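Local coordinates for protein TetR family transcriptional regulator (Mycobacterium smegmatis, PDB 5XS9) that probably acts as a dimeric, DNA-binding transcriptional repressor of the TetR family that controls biotin-related genes, at residues I15-G20 against L87-G92; Y138-F143 against F176-L181. All coordinates share one frame; numbering follows the deposited sequence.

Interaction 1: residues I15-G20 against L87-G92; sequences ILDDHG and LSHTDG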
ATOM      1  N   ILE A  15     -10.049   2.211  19.985  1.00 38.80           N
ATOM      2  CA  ILE A  15      -8.618   2.319  20.259  1.00 41.44           C
ATOM      3  C   ILE A  15      -7.874   2.706  18.956  1.00 42.61           C
ATOM      4  O   ILE A  15      -6.986   3.572  18.937  1.00 45.10           O
ATOM      5  CB  ILE A  15      -8.071   0.995  20.832  1.00 41.04           C
ATOM      6  CG1 ILE A  15      -8.642   0.778  22.240  1.00 48.84           C
ATOM      7  CG2 ILE A  15      -6.550   0.994  20.914  1.00 43.95           C
ATOM      8  CD1 ILE A  15      -8.577  -0.645  22.737  1.00 46.04           C
ATOM      9  N   LEU A  16      -8.236   2.033  17.877  1.00 40.88           N
ATOM     10  CA  LEU A  16      -7.684   2.315  16.570  1.00 37.61           C
ATOM     11  C   LEU A  16      -7.900   3.744  16.209  1.00 36.59           C
ATOM     12  O   LEU A  16      -6.943   4.425  15.868  1.00 39.25           O
ATOM     13  CB  LEU A  16      -8.282   1.379  15.512  1.00 35.79           C
ATOM     14  CG  LEU A  16      -7.862   1.762  14.081  1.00 38.20           C
ATOM     15  CD1 LEU A  16      -6.468   1.256  13.785  1.00 40.67           C
ATOM     16  CD2 LEU A  16      -8.835   1.150  13.120  1.00 41.81           C
ATOM     17  N   ASP A  17      -9.151   4.201  16.267  1.00 36.43           N
ATOM     18  CA  ASP A  17      -9.464   5.606  15.941  1.00 42.18           C
ATOM     19  C   ASP A  17      -8.709   6.583  16.799  1.00 41.39           C
ATOM     20  O   ASP A  17      -8.067   7.469  16.285  1.00 40.86           O
ATOM     21  CB  ASP A  17     -11.006   5.867  15.986  1.00 47.06           C
ATOM     22  CG  ASP A  17     -11.728   5.162  14.835  1.00 51.47           C
ATOM     23  OD1 ASP A  17     -11.062   5.014  13.801  1.00 54.36           O
ATOM     24  OD2 ASP A  17     -12.904   4.727  14.918  1.00 52.70           O
ATOM     25  N   ASP A  18      -8.787   6.403  18.104  1.00 43.73           N
ATOM     26  CA  ASP A  18      -8.135   7.323  19.066  1.00 50.38           C
ATOM     27  C   ASP A  18      -6.615   7.262  19.095  1.00 51.14           C
ATOM     28  O   ASP A  18      -5.949   8.274  19.312  1.00 49.58           O
ATOM     29  CB  ASP A  18      -8.672   7.054  20.486  1.00 48.18           C
ATOM     30  CG  ASP A  18     -10.142   7.385  20.630  1.00 46.78           C
ATOM     31  OD1 ASP A  18     -10.718   8.072  19.788  1.00 51.44           O
ATOM     32  OD2 ASP A  18     -10.750   6.901  21.591  1.00 58.59           O
ATOM     33  N   HIS A  19      -6.041   6.090  18.880  1.00 47.29           N
ATOM     34  CA  HIS A  19      -4.623   5.944  19.163  1.00 48.62           C
ATOM     35  C   HIS A  19      -3.777   5.369  18.082  1.00 54.40           C
ATOM     36  O   HIS A  19      -2.579   5.352  18.249  1.00 50.84           O
ATOM     37  CB  HIS A  19      -4.446   5.078  20.429  1.00 54.25           C
ATOM     38  CG  HIS A  19      -5.069   5.680  21.640  1.00 56.32           C
ATOM     39  ND1 HIS A  19      -4.649   6.884  22.161  1.00 56.98           N
ATOM     40  CD2 HIS A  19      -6.112   5.278  22.403  1.00 59.83           C
ATOM     41  CE1 HIS A  19      -5.396   7.191  23.203  1.00 58.70           C
ATOM     42  NE2 HIS A  19      -6.300   6.242  23.359  1.00 58.48           N
ATOM     43  N   GLY A  20      -4.368   4.846  17.003  1.00 49.33           N
ATOM     44  CA  GLY A  20      -3.596   4.310  15.930  1.00 44.98           C
ATOM     45  C   GLY A  20      -3.382   2.818  16.013  1.00 46.26           C
ATOM     46  O   GLY A  20      -3.525   2.189  17.052  1.00 49.22           O
ATOM     47  N   LEU A  87     -10.819   5.573   4.837  1.00 36.89           N
ATOM     48  CA  LEU A  87     -10.503   6.923   5.329  1.00 36.39           C
ATOM     49  C   LEU A  87     -11.244   7.337   6.609  1.00 36.55           C
ATOM     50  O   LEU A  87     -10.862   8.288   7.239  1.00 35.64           O
ATOM     51  CB  LEU A  87     -10.762   7.963   4.257  1.00 38.64           C
ATOM     52  CG  LEU A  87      -9.760   7.877   3.113  1.00 37.95           C
ATOM     53  CD1 LEU A  87     -10.177   8.931   2.096  1.00 39.27           C
ATOM     54  CD2 LEU A  87      -8.317   8.070   3.542  1.00 36.73           C
ATOM     55  N   SER A  88     -12.252   6.583   6.960  1.00 34.44           N
ATOM     56  CA  SER A  88     -13.137   6.843   8.105  1.00 37.03           C
ATOM     57  C   SER A  88     -12.518   6.441   9.398  1.00 43.02           C
ATOM     58  O   SER A  88     -13.079   6.778  10.400  1.00 42.53           O
ATOM     59  CB  SER A  88     -14.476   6.043   7.940  1.00 36.70           C
ATOM     60  OG  SER A  88     -15.130   6.636   6.882  1.00 47.01           O
ATOM     61  N   HIS A  89     -11.449   5.620   9.395  1.00 39.89           N
ATOM     62  CA  HIS A  89     -10.759   5.241  10.595  1.00 36.90           C
ATOM     63  C   HIS A  89      -9.283   5.475  10.484  1.00 41.72           C
ATOM     64  O   HIS A  89      -8.727   5.270   9.420  1.00 39.24           O
ATOM     65  CB  HIS A  89     -11.018   3.779  10.877  1.00 42.61           C
ATOM     66  CG  HIS A  89     -12.474   3.482  10.994  1.00 43.93           C
ATOM     67  ND1 HIS A  89     -13.179   3.690  12.160  1.00 46.98           N
ATOM     68  CD2 HIS A  89     -13.387   3.125  10.053  1.00 43.56           C
ATOM     69  CE1 HIS A  89     -14.458   3.418  11.956  1.00 45.54           C
ATOM     70  NE2 HIS A  89     -14.612   3.103  10.680  1.00 46.74           N
ATOM     71  N   THR A  90      -8.665   5.939  11.581  1.00 39.03           N
ATOM     72  CA  THR A  90      -7.226   6.049  11.691  1.00 36.39           C
ATOM     73  C   THR A  90      -6.505   4.707  11.308  1.00 36.66           C
ATOM     74  O   THR A  90      -6.832   3.614  11.780  1.00 36.85           O
ATOM     75  CB  THR A  90      -6.820   6.380  13.127  1.00 41.36           C
ATOM     76  OG1 THR A  90      -7.601   7.487  13.598  1.00 40.33           O
ATOM     77  CG2 THR A  90      -5.254   6.751  13.249  1.00 40.48           C
ATOM     78  N   ASP A  91      -5.564   4.824  10.394  1.00 33.26           N
ATOM     79  CA  ASP A  91      -4.727   3.703   9.909  1.00 33.93           C
ATOM     80  C   ASP A  91      -5.589   2.612   9.222  1.00 31.80           C
ATOM     81  O   ASP A  91      -5.184   1.477   9.054  1.00 37.95           O
ATOM     82  CB  ASP A  91      -3.885   3.166  10.981  1.00 36.21           C
ATOM     83  CG  ASP A  91      -2.856   4.180  11.496  1.00 39.84           C
ATOM     84  OD1 ASP A  91      -2.249   4.970  10.737  1.00 41.04           O
ATOM     85  OD2 ASP A  91      -2.610   4.087  12.672  1.00 38.11           O
ATOM     86  N   GLY A  92      -6.760   3.009   8.757  1.00 32.26           N
ATOM     87  CA  GLY A  92      -7.724   2.030   8.208  1.00 35.16           C
ATOM     88  C   GLY A  92      -7.242   1.331   6.945  1.00 34.13           C
ATOM     89  O   GLY A  92      -7.394   0.119   6.820  1.00 31.94           O
TER

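Interaction 2: residues Y138-F143 against F176-L181; sequences YYVLGF and FGLQLL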
ATOM      1  N   TYR A 138      -5.251  -3.595  -5.231  1.00 28.04           N
ATOM      2  CA  TYR A 138      -3.943  -3.133  -4.905  1.00 30.32           C
ATOM      3  C   TYR A 138      -3.782  -1.654  -5.186  1.00 28.97           C
ATOM      4  O   TYR A 138      -3.124  -0.944  -4.406  1.00 31.79           O
ATOM      5  CB  TYR A 138      -2.870  -3.931  -5.611  1.00 29.78           C
ATOM      6  CG  TYR A 138      -2.817  -5.371  -5.217  1.00 29.90           C
ATOM      7  CD1 TYR A 138      -2.885  -5.755  -3.901  1.00 31.15           C
ATOM      8  CD2 TYR A 138      -2.619  -6.368  -6.186  1.00 34.06           C
ATOM      9  CE1 TYR A 138      -2.852  -7.079  -3.575  1.00 33.09           C
ATOM     10  CE2 TYR A 138      -2.519  -7.694  -5.851  1.00 30.86           C
ATOM     11  CZ  TYR A 138      -2.604  -8.042  -4.547  1.00 34.10           C
ATOM     12  OH  TYR A 138      -2.550  -9.383  -4.162  1.00 34.28           O
ATOM     13  N   TYR A 139      -4.322  -1.200  -6.283  1.00 29.03           N
ATOM     14  CA  TYR A 139      -4.322   0.240  -6.533  1.00 30.65           C
ATOM     15  C   TYR A 139      -5.018   1.049  -5.402  1.00 29.61           C
ATOM     16  O   TYR A 139      -4.484   2.065  -4.890  1.00 27.42           O
ATOM     17  CB  TYR A 139      -4.923   0.589  -7.883  1.00 29.86           C
ATOM     18  CG  TYR A 139      -5.311   2.054  -8.014  1.00 28.51           C
ATOM     19  CD1 TYR A 139      -4.351   3.039  -8.074  1.00 28.33           C
ATOM     20  CD2 TYR A 139      -6.642   2.468  -7.908  1.00 26.20           C
ATOM     21  CE1 TYR A 139      -4.691   4.377  -8.167  1.00 30.06           C
ATOM     22  CE2 TYR A 139      -6.983   3.811  -7.947  1.00 28.18           C
ATOM     23  CZ  TYR A 139      -6.004   4.782  -8.082  1.00 30.70           C
ATOM     24  OH  TYR A 139      -6.301   6.163  -8.185  1.00 31.16           O
ATOM     25  N   VAL A 140      -6.184   0.591  -5.024  1.00 29.29           N
ATOM     26  CA  VAL A 140      -6.996   1.347  -4.050  1.00 28.81           C
ATOM     27  C   VAL A 140      -6.281   1.345  -2.684  1.00 30.75           C
ATOM     28  O   VAL A 140      -6.188   2.354  -1.987  1.00 29.93           O
ATOM     29  CB  VAL A 140      -8.386   0.742  -3.861  1.00 30.55           C
ATOM     30  CG1 VAL A 140      -9.085   1.413  -2.638  1.00 33.15           C
ATOM     31  CG2 VAL A 140      -9.187   0.857  -5.110  1.00 29.83           C
ATOM     32  N   LEU A 141      -5.722   0.217  -2.309  1.00 31.90           N
ATOM     33  CA  LEU A 141      -4.951   0.164  -1.095  1.00 33.27           C
ATOM     34  C   LEU A 141      -3.644   0.946  -1.078  1.00 31.01           C
ATOM     35  O   LEU A 141      -3.321   1.612  -0.069  1.00 31.73           O
ATOM     36  CB  LEU A 141      -4.732  -1.312  -0.623  1.00 33.39           C
ATOM     37  CG  LEU A 141      -5.959  -2.147  -0.357  1.00 31.27           C
ATOM     38  CD1 LEU A 141      -5.475  -3.595  -0.168  1.00 34.98           C
ATOM     39  CD2 LEU A 141      -6.725  -1.621   0.817  1.00 36.12           C
ATOM     40  N   GLY A 142      -2.870   0.895  -2.144  1.00 31.02           N
ATOM     41  CA  GLY A 142      -1.628   1.697  -2.233  1.00 30.44           C
ATOM     42  C   GLY A 142      -1.963   3.198  -2.220  1.00 28.80           C
ATOM     43  O   GLY A 142      -1.344   4.006  -1.511  1.00 28.96           O
ATOM     44  N   PHE A 143      -2.965   3.556  -2.978  1.00 28.07           N
ATOM     45  CA  PHE A 143      -3.401   4.965  -3.059  1.00 29.14           C
ATOM     46  C   PHE A 143      -3.783   5.462  -1.687  1.00 32.29           C
ATOM     47  O   PHE A 143      -3.301   6.493  -1.246  1.00 31.37           O
ATOM     48  CB  PHE A 143      -4.561   5.135  -4.012  1.00 31.10           C
ATOM     49  CG  PHE A 143      -5.041   6.558  -4.165  1.00 29.47           C
ATOM     50  CD1 PHE A 143      -4.626   7.308  -5.257  1.00 29.73           C
ATOM     51  CD2 PHE A 143      -5.828   7.140  -3.213  1.00 28.18           C
ATOM     52  CE1 PHE A 143      -5.021   8.598  -5.453  1.00 34.74           C
ATOM     53  CE2 PHE A 143      -6.247   8.484  -3.376  1.00 30.75           C
ATOM     54  CZ  PHE A 143      -5.869   9.189  -4.518  1.00 31.96           C
ATOM     55  N   PHE A 176      -8.933   9.386 -11.324  1.00 30.17           N
ATOM     56  CA  PHE A 176      -8.119   9.343 -12.540  1.00 31.95           C
ATOM     57  C   PHE A 176      -7.452   7.933 -12.637  1.00 29.26           C
ATOM     58  O   PHE A 176      -7.510   7.332 -13.685  1.00 30.24           O
ATOM     59  CB  PHE A 176      -6.990  10.399 -12.515  1.00 36.45           C
ATOM     60  CG  PHE A 176      -6.146  10.376 -13.734  1.00 36.95           C
ATOM     61  CD1 PHE A 176      -6.494  11.128 -14.840  1.00 42.52           C
ATOM     62  CD2 PHE A 176      -5.027   9.516 -13.813  1.00 38.10           C
ATOM     63  CE1 PHE A 176      -5.762  11.040 -16.004  1.00 46.02           C
ATOM     64  CE2 PHE A 176      -4.295   9.469 -14.969  1.00 37.23           C
ATOM     65  CZ  PHE A 176      -4.665  10.194 -16.065  1.00 40.84           C
ATOM     66  N   GLY A 177      -6.952   7.411 -11.533  1.00 33.38           N
ATOM     67  CA  GLY A 177      -6.303   6.067 -11.517  1.00 33.59           C
ATOM     68  C   GLY A 177      -7.322   4.977 -11.737  1.00 34.10           C
ATOM     69  O   GLY A 177      -7.074   4.021 -12.435  1.00 33.20           O
ATOM     70  N   LEU A 178      -8.485   5.108 -11.134  1.00 34.92           N
ATOM     71  CA  LEU A 178      -9.559   4.183 -11.376  1.00 36.67           C
ATOM     72  C   LEU A 178      -9.975   4.142 -12.850  1.00 35.70           C
ATOM     73  O   LEU A 178     -10.187   3.089 -13.462  1.00 38.63           O
ATOM     74  CB  LEU A 178     -10.799   4.540 -10.559  1.00 42.73           C
ATOM     75  CG  LEU A 178     -10.875   4.091  -9.111  1.00 44.79           C
ATOM     76  CD1 LEU A 178     -12.299   4.287  -8.594  1.00 46.29           C
ATOM     77  CD2 LEU A 178     -10.506   2.619  -8.996  1.00 42.59           C
ATOM     78  N   GLN A 179     -10.052   5.287 -13.450  1.00 34.24           N
ATOM     79  CA  GLN A 179     -10.332   5.342 -14.863  1.00 35.92           C
ATOM     80  C   GLN A 179      -9.308   4.696 -15.769  1.00 31.85           C
ATOM     81  O   GLN A 179      -9.675   4.098 -16.778  1.00 32.84           O
ATOM     82  CB  GLN A 179     -10.617   6.790 -15.307  1.00 39.24           C
ATOM     83  CG  GLN A 179     -11.252   6.927 -16.677  1.00 44.02           C
ATOM     84  CD  GLN A 179     -12.589   6.150 -16.832  1.00 54.97           C
ATOM     85  OE1 GLN A 179     -13.445   6.133 -15.940  1.00 55.34           O
ATOM     86  NE2 GLN A 179     -12.729   5.456 -17.957  1.00 53.85           N
ATOM     87  N   LEU A 180      -8.038   4.830 -15.473  1.00 32.02           N
ATOM     88  CA  LEU A 180      -7.009   4.098 -16.194  1.00 32.66           C
ATOM     89  C   LEU A 180      -7.225   2.620 -16.076  1.00 32.18           C
ATOM     90  O   LEU A 180      -7.083   1.917 -17.067  1.00 33.50           O
ATOM     91  CB  LEU A 180      -5.595   4.329 -15.648  1.00 33.96           C
ATOM     92  CG  LEU A 180      -4.897   5.633 -15.956  1.00 39.70           C
ATOM     93  CD1 LEU A 180      -3.541   5.618 -15.271  1.00 39.08           C
ATOM     94  CD2 LEU A 180      -4.717   5.802 -17.454  1.00 35.63           C
ATOM     95  N   LEU A 181      -7.539   2.144 -14.862  1.00 30.00           N
ATOM     96  CA  LEU A 181      -7.815   0.729 -14.719  1.00 33.14           C
ATOM     97  C   LEU A 181      -9.022   0.261 -15.510  1.00 30.61           C
ATOM     98  O   LEU A 181      -9.002  -0.785 -16.100  1.00 28.53           O
ATOM     99  CB  LEU A 181      -8.014   0.386 -13.242  1.00 32.59           C
ATOM    100  CG  LEU A 181      -6.734   0.404 -12.434  1.00 36.13           C
ATOM    101  CD1 LEU A 181      -7.139   0.369 -10.982  1.00 40.72           C
ATOM    102  CD2 LEU A 181      -5.895  -0.802 -12.838  1.00 37.83           C
TER

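Interaction 1: residues I15-G20 against L87-G92
D17 and H89 both turn their side chains back beside their own backbone N, with CG anti to the carbonyl carbon (chi1 -69° and -57°), and so the carboxylate and the imidazole come together edge to edge. The two planes lie only 13° apart. H89 ND1 donates between the carboxylate oxygens, 3.0 Å from D17 OD1 and 3.0 Å from D17 OD2, each accepting through its syn lone pair; the bond to OD2 is the straighter. This bifurcated grip fixes the rotation of both groups, and the nearby carboxylate would probably favour a protonated ring. D17 OD1 also takes a weak bond from T90 N. One residue on, T90 places OG1 beside its backbone N, and the hydroxyl donates to D17 O (OG1 to O 2.7 Å) along a lone pair in the carbonyl plane, near the C-terminal end of helix 5-19. T90 and D91 are the central residues of a type II beta turn, H89 to G92, that leads into helix 92-101. The contact thus joins the first helix of the TetR-type DNA-binding domain to an interhelical loop of the ligand-binding-type domain, a junction between the two halves of the fold. Beside the polar pairs, L16 has CG anti to its backbone N and rests its CD1 on T90 O at 3.1 Å, while its CD2 meets H89 CB; I58 of helix 47-58 packs on both L16 and H89. G20, with positive phi just past the helix, brings its CA to 3.4 Å from D91 OD2, the oxygen that accepts a hydrogen bond from I21 N.

Interaction 2: residues Y138-F143 against F176-L181
The ring of Y139 has G177 O over one face and F143 CB, from the next turn of its own helix, over the opposite face toward the rim, while L178 N and the L181 methyl CD1 approach it obliquely. Y139 CG is anti to the backbone N (chi1 163°), which sends the ring across to the opposing helix. At its tip, Y139 OH lies 3.3 Å from G177 CA, so that the phenol rests against bare backbone where the glycine has no side chain. The hydroxyl is hydrogen-bonded to F174 O, one turn earlier, so this buried polar atom is satisfied. Two leucines grip the ring's CD2-CE2 side: L178, crossing it at about a right angle, puts CD2 3.9 Å from Y139 CE2, and L181 places CD1 3.8 Å from Y139 CD2. V140 CG2 adds a looser touch on L178 CD2. The segment axes run nearly antiparallel, 163° between directions, and approach to 10.7 Å at their closest, a gap that the tyrosine bridges. In TetR-family proteins the last two long helices typically build the dimer interface, and this pair fits: Y139 also packs on T135 of the second subunit, and L181 on L181 of that subunit. Within the chain, helix 71-87 lies against the pair, C79 touching both V140 and L178, and helix 92-101 packs against Y138 and L141.

Overall arrangement
Interaction 1 closes along the chain before interaction 2 opens, and their centres lie 22 Å apart; the nearest atoms stay about 6 Å from each other without touching. Interaction 1 is a largely polar surface contact between the DNA-binding and C-terminal domains, whereas interaction 2 is apolar and buried at the dimer side of the latter. Two helices link them: helix 71-87 ends at the loop of interaction 1 and packs on V140 and L178, and helix 129-155 carries Y138-F143 while Q152, further along, touches T90. Such a connection is consistent with TetR-type regulation, where changes in the C-terminal core reposition the DNA-binding domains.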